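Local coordinates for fructosyl amine: oxygen oxidoreductase (Aspergillus fumigatus, PDB 3DJE), which oxidatively deglycates fructosyl amino acids with FAD as cofactor and is caught here with the thio-sugar FSA in its active site, at residues E280-V288 and R411-H422. Residues are numbered along the deposited sequence; the frame is centred on the assembly and turned at random.
Sequences EHPGYTNMV and RFGGPNRVMDFH. With FSA (1-S-(carboxymethyl)-1-thio-beta-D-fructopyranose), chain D.
D420 reaches across to 280-288 with its carboxylate, and each oxygen accepts from two donors of the two segments. OD1 receives the T285 hydroxyl (OG1 to D420 OD1, 2.7 Å) from the anti side, out of the carboxylate plane, while its syn lone pair takes the M287 amide in a nearly straight bond (N to D420 OD1, 2.9 Å). OD2 closes an Asx turn with H422 N and also accepts from H422 ND1, OD2 lying close to the plane of the imidazole, so these four bonds fix the carboxylate's rotation; its negative charge is probably stabilised by them. Short parallel pairing underlies this: M419 N donates to G283 O, T285 N to M419 O, and F421 N to T285 O.

On the Y284 and M419 face of the sheet, the tyrosine ring is sandwiched. F421 stacks on one side, offset and nearly parallel (centroids 4.6 Å apart, planes at 13°), with Y284 CB over the F421 ring. Against the other side lies M419, a selenomethionine, whose chain bends at its last torsion (chi3 -72°) and brings CE over a face of each of two rings, 3.8 Å from the Y284 centroid and 3.6 Å from that of H281.

At the other end, E280 and R411 hold the fructopyranose of FSA. The carboxylate spans two hydroxyls, OE1 taking O3 and OE2 taking O4 (2.7 Å), while R411, extended from CG to NE, gives NE to O4 and NH2 to O5 (3.0 Å). Water links R411 NH1 to P282 O, and D339 forms a salt bridge with the same nitrogen.

The strand 419-420 thus adds in parallel to strand 274-289, which runs antiparallel to 232-242 and 295-297; helix 307-320 meets M419 and H281 through R312, and its E308 hydrogen-bonds Y284 OH.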
ATOM      1  N   GLU A 280      -3.743 -13.421  -4.262  1.00 14.78           N
ATOM      2  CA  GLU A 280      -2.471 -12.912  -4.768  1.00 15.16           C
ATOM      3  C   GLU A 280      -2.304 -13.138  -6.276  1.00 15.02           C
ATOM      4  O   GLU A 280      -2.693 -14.170  -6.823  1.00 15.67           O
ATOM      5  CB  GLU A 280      -1.285 -13.481  -3.960  1.00 15.80           C
ATOM      6  CG  GLU A 280       0.113 -12.943  -4.335  1.00 16.67           C
ATOM      7  CD  GLU A 280       0.326 -11.428  -4.118  1.00 19.01           C
ATOM      8  OE1 GLU A 280      -0.508 -10.771  -3.449  1.00 19.84           O
ATOM      9  OE2 GLU A 280       1.337 -10.895  -4.631  1.00 18.49           O
ATOM     10  N   HIS A 281      -1.740 -12.132  -6.927  1.00 14.15           N
ATOM     11  CA  HIS A 281      -1.484 -12.129  -8.370  1.00 13.39           C
ATOM     12  C   HIS A 281      -0.597 -10.937  -8.693  1.00 13.51           C
ATOM     13  O   HIS A 281      -0.397 -10.068  -7.827  1.00 12.54           O
ATOM     14  CB  HIS A 281      -2.797 -12.090  -9.164  1.00 13.54           C
ATOM     15  CG  HIS A 281      -3.697 -10.947  -8.803  1.00 13.24           C
ATOM     16  ND1 HIS A 281      -3.442  -9.647  -9.186  1.00 14.35           N
ATOM     17  CD2 HIS A 281      -4.847 -10.911  -8.089  1.00 14.44           C
ATOM     18  CE1 HIS A 281      -4.402  -8.861  -8.733  1.00 13.90           C
ATOM     19  NE2 HIS A 281      -5.274  -9.602  -8.075  1.00 13.01           N
ATOM     20  N   PRO A 282       0.012 -10.911  -9.900  1.00 13.15           N
ATOM     21  CA  PRO A 282       0.897  -9.807 -10.273  1.00 13.35           C
ATOM     22  C   PRO A 282       0.249  -8.432 -10.559  1.00 13.05           C
ATOM     23  O   PRO A 282       0.977  -7.490 -10.865  1.00 13.74           O
ATOM     24  CB  PRO A 282       1.630 -10.339 -11.517  1.00 13.48           C
ATOM     25  CG  PRO A 282       1.384 -11.834 -11.494  1.00 13.13           C
ATOM     26  CD  PRO A 282       0.023 -11.971 -10.933  1.00 13.81           C
ATOM     27  N   GLY A 283      -1.072  -8.332 -10.434  1.00 13.34           N
ATOM     28  CA  GLY A 283      -1.761  -7.044 -10.528  1.00 13.83           C
ATOM     29  C   GLY A 283      -2.526  -6.824 -11.818  1.00 14.64           C
ATOM     30  O   GLY A 283      -2.275  -7.509 -12.823  1.00 14.48           O
ATOM     31  N   TYR A 284      -3.482  -5.892 -11.766  1.00 14.14           N
ATOM     32  CA  TYR A 284      -4.204  -5.397 -12.952  1.00 14.95           C
ATOM     33  C   TYR A 284      -3.727  -3.994 -13.303  1.00 15.88           C
ATOM     34  O   TYR A 284      -3.672  -3.113 -12.437  1.00 15.26           O
ATOM     35  CB  TYR A 284      -5.701  -5.296 -12.679  1.00 15.00           C
ATOM     36  CG  TYR A 284      -6.427  -6.595 -12.524  1.00 15.24           C
ATOM     37  CD1 TYR A 284      -6.993  -7.224 -13.630  1.00 15.76           C
ATOM     38  CD2 TYR A 284      -6.591  -7.184 -11.267  1.00 16.11           C
ATOM     39  CE1 TYR A 284      -7.670  -8.421 -13.494  1.00 15.25           C
ATOM     40  CE2 TYR A 284      -7.280  -8.380 -11.112  1.00 14.84           C
ATOM     41  CZ  TYR A 284      -7.811  -9.002 -12.239  1.00 16.00           C
ATOM     42  OH  TYR A 284      -8.496 -10.183 -12.102  1.00 17.81           O
ATOM     43  N   THR A 285      -3.398  -3.779 -14.571  1.00 16.26           N
ATOM     44  CA  THR A 285      -3.229  -2.426 -15.084  1.00 17.48           C
ATOM     45  C   THR A 285      -4.535  -1.981 -15.755  1.00 18.44           C
ATOM     46  O   THR A 285      -5.464  -2.770 -15.908  1.00 18.19           O
ATOM     47  CB  THR A 285      -2.090  -2.347 -16.110  1.00 17.43           C
ATOM     48  OG1 THR A 285      -2.353  -3.294 -17.161  1.00 18.44           O
ATOM     49  CG2 THR A 285      -0.738  -2.648 -15.454  1.00 17.30           C
ATOM     50  N   ASN A 286      -4.607  -0.710 -16.139  1.00 20.14           N
ATOM     51  CA  ASN A 286      -5.725  -0.233 -16.948  1.00 22.37           C
ATOM     52  C   ASN A 286      -5.169   0.631 -18.068  1.00 24.37           C
ATOM     53  O   ASN A 286      -5.287   1.857 -18.040  1.00 23.67           O
ATOM     54  CB  ASN A 286      -6.739   0.529 -16.097  1.00 21.80           C
ATOM     55  CG  ASN A 286      -8.029   0.845 -16.858  1.00 22.52           C
ATOM     56  OD1 ASN A 286      -8.580  -0.013 -17.553  1.00 23.01           O
ATOM     57  ND2 ASN A 286      -8.522   2.070 -16.709  1.00 21.29           N
HETATM   58  N   MSE A 287      -4.542  -0.045 -19.033  1.00 27.59           N
HETATM   59  CA  MSE A 287      -3.818   0.579 -20.136  1.00 31.36           C
HETATM   60  C   MSE A 287      -4.764   1.204 -21.151  1.00 32.89           C
HETATM   61  O   MSE A 287      -5.559   0.513 -21.788  1.00 32.86           O
HETATM   62  CB  MSE A 287      -2.914  -0.446 -20.837  1.00 32.42           C
HETATM   63  CG  MSE A 287      -1.806  -1.025 -19.966  1.00 35.56           C
HETATM   64 SE   MSE A 287      -0.569   0.345 -19.323  1.00 47.45          SE
HETATM   65  CE  MSE A 287       0.712  -0.763 -18.374  1.00 39.10           C
ATOM     66  N   VAL A 288      -4.681   2.522 -21.280  1.00 35.09           N
ATOM     67  CA  VAL A 288      -5.427   3.239 -22.306  1.00 37.65           C
ATOM     68  C   VAL A 288      -4.439   3.793 -23.323  1.00 39.30           C
ATOM     69  O   VAL A 288      -3.296   4.133 -22.983  1.00 39.08           O
ATOM     70  CB  VAL A 288      -6.320   4.378 -21.724  1.00 37.60           C
ATOM     71  CG1 VAL A 288      -7.285   3.828 -20.667  1.00 37.96           C
ATOM     72  CG2 VAL A 288      -5.476   5.519 -21.157  1.00 37.98           C
ATOM     73  N   ARG A 411       6.205 -10.861  -8.266  1.00 15.56           N
ATOM     74  CA  ARG A 411       4.906 -11.327  -7.780  1.00 15.09           C
ATOM     75  C   ARG A 411       4.455 -12.588  -8.511  1.00 15.51           C
ATOM     76  O   ARG A 411       4.822 -12.812  -9.672  1.00 15.89           O
ATOM     77  CB  ARG A 411       3.836 -10.243  -7.932  1.00 14.28           C
ATOM     78  CG  ARG A 411       4.137  -8.947  -7.185  1.00 14.14           C
ATOM     79  CD  ARG A 411       2.957  -8.004  -7.347  1.00 12.55           C
ATOM     80  NE  ARG A 411       3.071  -6.780  -6.547  1.00 13.79           N
ATOM     81  CZ  ARG A 411       3.465  -5.597  -7.016  1.00 13.70           C
ATOM     82  NH1 ARG A 411       3.823  -5.453  -8.296  1.00 14.08           N
ATOM     83  NH2 ARG A 411       3.500  -4.534  -6.207  1.00 11.86           N
ATOM     84  N   PHE A 412       3.643 -13.377  -7.820  1.00 16.23           N
ATOM     85  CA  PHE A 412       3.125 -14.644  -8.326  1.00 16.88           C
ATOM     86  C   PHE A 412       1.623 -14.752  -8.083  1.00 17.25           C
ATOM     87  O   PHE A 412       1.013 -13.859  -7.476  1.00 17.39           O
ATOM     88  CB  PHE A 412       3.857 -15.814  -7.658  1.00 17.91           C
ATOM     89  CG  PHE A 412       5.301 -15.893  -8.034  1.00 18.27           C
ATOM     90  CD1 PHE A 412       5.684 -16.530  -9.212  1.00 20.49           C
ATOM     91  CD2 PHE A 412       6.276 -15.288  -7.243  1.00 20.60           C
ATOM     92  CE1 PHE A 412       7.031 -16.591  -9.585  1.00 21.97           C
ATOM     93  CE2 PHE A 412       7.622 -15.341  -7.608  1.00 21.31           C
ATOM     94  CZ  PHE A 412       7.998 -15.993  -8.778  1.00 21.28           C
ATOM     95  N   GLY A 413       1.022 -15.843  -8.555  1.00 17.50           N
ATOM     96  CA  GLY A 413      -0.392 -16.107  -8.298  1.00 18.29           C
ATOM     97  C   GLY A 413      -1.288 -15.937  -9.516  1.00 18.38           C
ATOM     98  O   GLY A 413      -0.944 -15.218 -10.463  1.00 18.92           O
ATOM     99  N   GLY A 414      -2.449 -16.592  -9.483  1.00 18.62           N
ATOM    100  CA  GLY A 414      -3.398 -16.503 -10.593  1.00 19.76           C
ATOM    101  C   GLY A 414      -2.711 -16.932 -11.881  1.00 20.38           C
ATOM    102  O   GLY A 414      -2.008 -17.945 -11.890  1.00 20.60           O
ATOM    103  N   PRO A 415      -2.864 -16.140 -12.957  1.00 20.78           N
ATOM    104  CA  PRO A 415      -2.287 -16.518 -14.254  1.00 20.77           C
ATOM    105  C   PRO A 415      -0.798 -16.232 -14.362  1.00 20.30           C
ATOM    106  O   PRO A 415      -0.200 -16.472 -15.415  1.00 20.08           O
ATOM    107  CB  PRO A 415      -3.054 -15.630 -15.241  1.00 20.73           C
ATOM    108  CG  PRO A 415      -3.343 -14.398 -14.466  1.00 21.34           C
ATOM    109  CD  PRO A 415      -3.568 -14.846 -13.031  1.00 21.11           C
ATOM    110  N   ASN A 416      -0.201 -15.700 -13.293  1.00 19.49           N
ATOM    111  CA  ASN A 416       1.219 -15.356 -13.290  1.00 19.38           C
ATOM    112  C   ASN A 416       1.585 -14.402 -14.429  1.00 19.30           C
ATOM    113  O   ASN A 416       2.636 -14.538 -15.069  1.00 19.78           O
ATOM    114  CB  ASN A 416       2.087 -16.622 -13.295  1.00 19.68           C
ATOM    115  CG  ASN A 416       2.107 -17.308 -11.942  1.00 21.45           C
ATOM    116  OD1 ASN A 416       1.525 -18.375 -11.764  1.00 26.46           O
ATOM    117  ND2 ASN A 416       2.766 -16.688 -10.979  1.00 22.32           N
ATOM    118  N   ARG A 417       0.671 -13.468 -14.678  1.00 19.15           N
ATOM    119  CA  ARG A 417       0.806 -12.414 -15.670  1.00 19.61           C
ATOM    120  C   ARG A 417       0.291 -11.142 -15.018  1.00 19.27           C
ATOM    121  O   ARG A 417      -0.615 -11.198 -14.178  1.00 17.72           O
ATOM    122  CB  ARG A 417      -0.102 -12.663 -16.878  1.00 20.10           C
ATOM    123  CG  ARG A 417       0.080 -13.959 -17.605  1.00 22.60           C
ATOM    124  CD  ARG A 417      -0.818 -13.957 -18.835  1.00 26.32           C
ATOM    125  NE  ARG A 417      -0.473 -15.025 -19.772  1.00 29.58           N
ATOM    126  CZ  ARG A 417       0.504 -14.956 -20.674  1.00 31.17           C
ATOM    127  NH1 ARG A 417       1.266 -13.873 -20.770  1.00 32.16           N
ATOM    128  NH2 ARG A 417       0.730 -15.987 -21.479  1.00 32.46           N
ATOM    129  N   VAL A 418       0.838 -10.003 -15.427  1.00 19.15           N
ATOM    130  CA  VAL A 418       0.195  -8.723 -15.128  1.00 19.65           C
ATOM    131  C   VAL A 418      -1.036  -8.594 -16.035  1.00 20.60           C
ATOM    132  O   VAL A 418      -0.920  -8.544 -17.274  1.00 20.76           O
ATOM    133  CB  VAL A 418       1.160  -7.528 -15.320  1.00 19.13           C
ATOM    134  CG1 VAL A 418       0.479  -6.196 -14.962  1.00 18.93           C
ATOM    135  CG2 VAL A 418       2.422  -7.710 -14.478  1.00 18.57           C
HETATM  136  N   MSE A 419      -2.212  -8.556 -15.415  1.00 20.96           N
HETATM  137  CA  MSE A 419      -3.481  -8.530 -16.138  1.00 22.96           C
HETATM  138  C   MSE A 419      -3.915  -7.105 -16.470  1.00 21.02           C
HETATM  139  O   MSE A 419      -3.226  -6.145 -16.130  1.00 20.09           O
HETATM  140  CB  MSE A 419      -4.551  -9.253 -15.320  1.00 22.33           C
HETATM  141  CG  MSE A 419      -4.182 -10.693 -15.027  1.00 24.07           C
HETATM  142 SE   MSE A 419      -5.274 -11.446 -13.644  1.00 33.10          SE
HETATM  143  CE  MSE A 419      -4.508 -10.479 -12.131  1.00 26.15           C
ATOM    144  N   ASP A 420      -5.045  -6.974 -17.163  1.00 20.64           N
ATOM    145  CA  ASP A 420      -5.585  -5.657 -17.485  1.00 20.36           C
ATOM    146  C   ASP A 420      -7.105  -5.642 -17.392  1.00 20.48           C
ATOM    147  O   ASP A 420      -7.780  -6.583 -17.811  1.00 20.05           O
ATOM    148  CB  ASP A 420      -5.108  -5.189 -18.871  1.00 20.68           C
ATOM    149  CG  ASP A 420      -5.304  -3.694 -19.083  1.00 21.85           C
ATOM    150  OD1 ASP A 420      -4.315  -2.938 -18.985  1.00 22.02           O
ATOM    151  OD2 ASP A 420      -6.455  -3.278 -19.337  1.00 23.07           O
ATOM    152  N   PHE A 421      -7.643  -4.567 -16.823  1.00 19.99           N
ATOM    153  CA  PHE A 421      -9.082  -4.463 -16.608  1.00 20.82           C
ATOM    154  C   PHE A 421      -9.896  -4.449 -17.901  1.00 21.65           C
ATOM    155  O   PHE A 421     -11.082  -4.782 -17.883  1.00 21.83           O
ATOM    156  CB  PHE A 421      -9.407  -3.234 -15.750  1.00 20.16           C
ATOM    157  CG  PHE A 421      -9.125  -3.428 -14.277  1.00 19.26           C
ATOM    158  CD1 PHE A 421      -9.806  -4.403 -13.541  1.00 18.45           C
ATOM    159  CD2 PHE A 421      -8.196  -2.619 -13.617  1.00 18.76           C
ATOM    160  CE1 PHE A 421      -9.552  -4.585 -12.170  1.00 17.52           C
ATOM    161  CE2 PHE A 421      -7.932  -2.800 -12.238  1.00 18.85           C
ATOM    162  CZ  PHE A 421      -8.614  -3.776 -11.521  1.00 19.38           C
ATOM    163  N   HIS A 422      -9.259  -4.062 -19.008  1.00 23.21           N
ATOM    164  CA  HIS A 422      -9.922  -4.116 -20.320  1.00 24.92           C
ATOM    165  C   HIS A 422     -10.300  -5.546 -20.712  1.00 25.58           C
ATOM    166  O   HIS A 422     -11.196  -5.749 -21.537  1.00 25.92           O
ATOM    167  CB  HIS A 422      -9.058  -3.471 -21.412  1.00 25.40           C
ATOM    168  CG  HIS A 422      -8.954  -1.982 -21.289  1.00 27.52           C
ATOM    169  ND1 HIS A 422      -7.933  -1.363 -20.597  1.00 30.33           N
ATOM    170  CD2 HIS A 422      -9.754  -0.992 -21.751  1.00 29.82           C
ATOM    171  CE1 HIS A 422      -8.104  -0.053 -20.648  1.00 31.25           C
ATOM    172  NE2 HIS A 422      -9.201   0.199 -21.342  1.00 32.05           N
TER
HETATM  173  OAB FSA D 501       4.130  -5.503   2.211  1.00 21.90           O
HETATM  174  CAL FSA D 501       3.576  -6.532   2.655  1.00 22.15           C
HETATM  175  OAA FSA D 501       4.060  -7.192   3.610  1.00 24.18           O
HETATM  176  CAH FSA D 501       2.292  -7.050   2.038  1.00 19.02           C
HETATM  177  SAK FSA D 501       1.816  -6.140   0.603  1.00 17.22           S
HETATM  178  C1  FSA D 501       0.400  -7.137   0.231  1.00 15.24           C
HETATM  179  C2  FSA D 501      -0.001  -6.995  -1.244  1.00 14.53           C
HETATM  180  O2  FSA D 501      -1.367  -7.409  -1.416  1.00 15.28           O
HETATM  181  C3  FSA D 501       0.899  -7.845  -2.147  1.00 14.63           C
HETATM  182  O3  FSA D 501       0.700  -9.239  -1.871  1.00 16.16           O
HETATM  183  C4  FSA D 501       0.684  -7.533  -3.631  1.00 13.28           C
HETATM  184  O4  FSA D 501       1.680  -8.211  -4.414  1.00 14.22           O
HETATM  185  C5  FSA D 501       0.783  -6.031  -3.918  1.00 12.33           C
HETATM  186  O5  FSA D 501       2.129  -5.569  -3.781  1.00 12.84           O
HETATM  187  C6  FSA D 501      -0.144  -5.274  -2.978  1.00 13.35           C
HETATM  188  O6  FSA D 501       0.175  -5.609  -1.616  1.00 13.74           O
HETATM  189  O   HOH W   1       3.227 -12.686  -5.035  1.00 15.42           O
HETATM  190  O   HOH W   2       3.692  -7.035 -10.732  1.00 13.40           O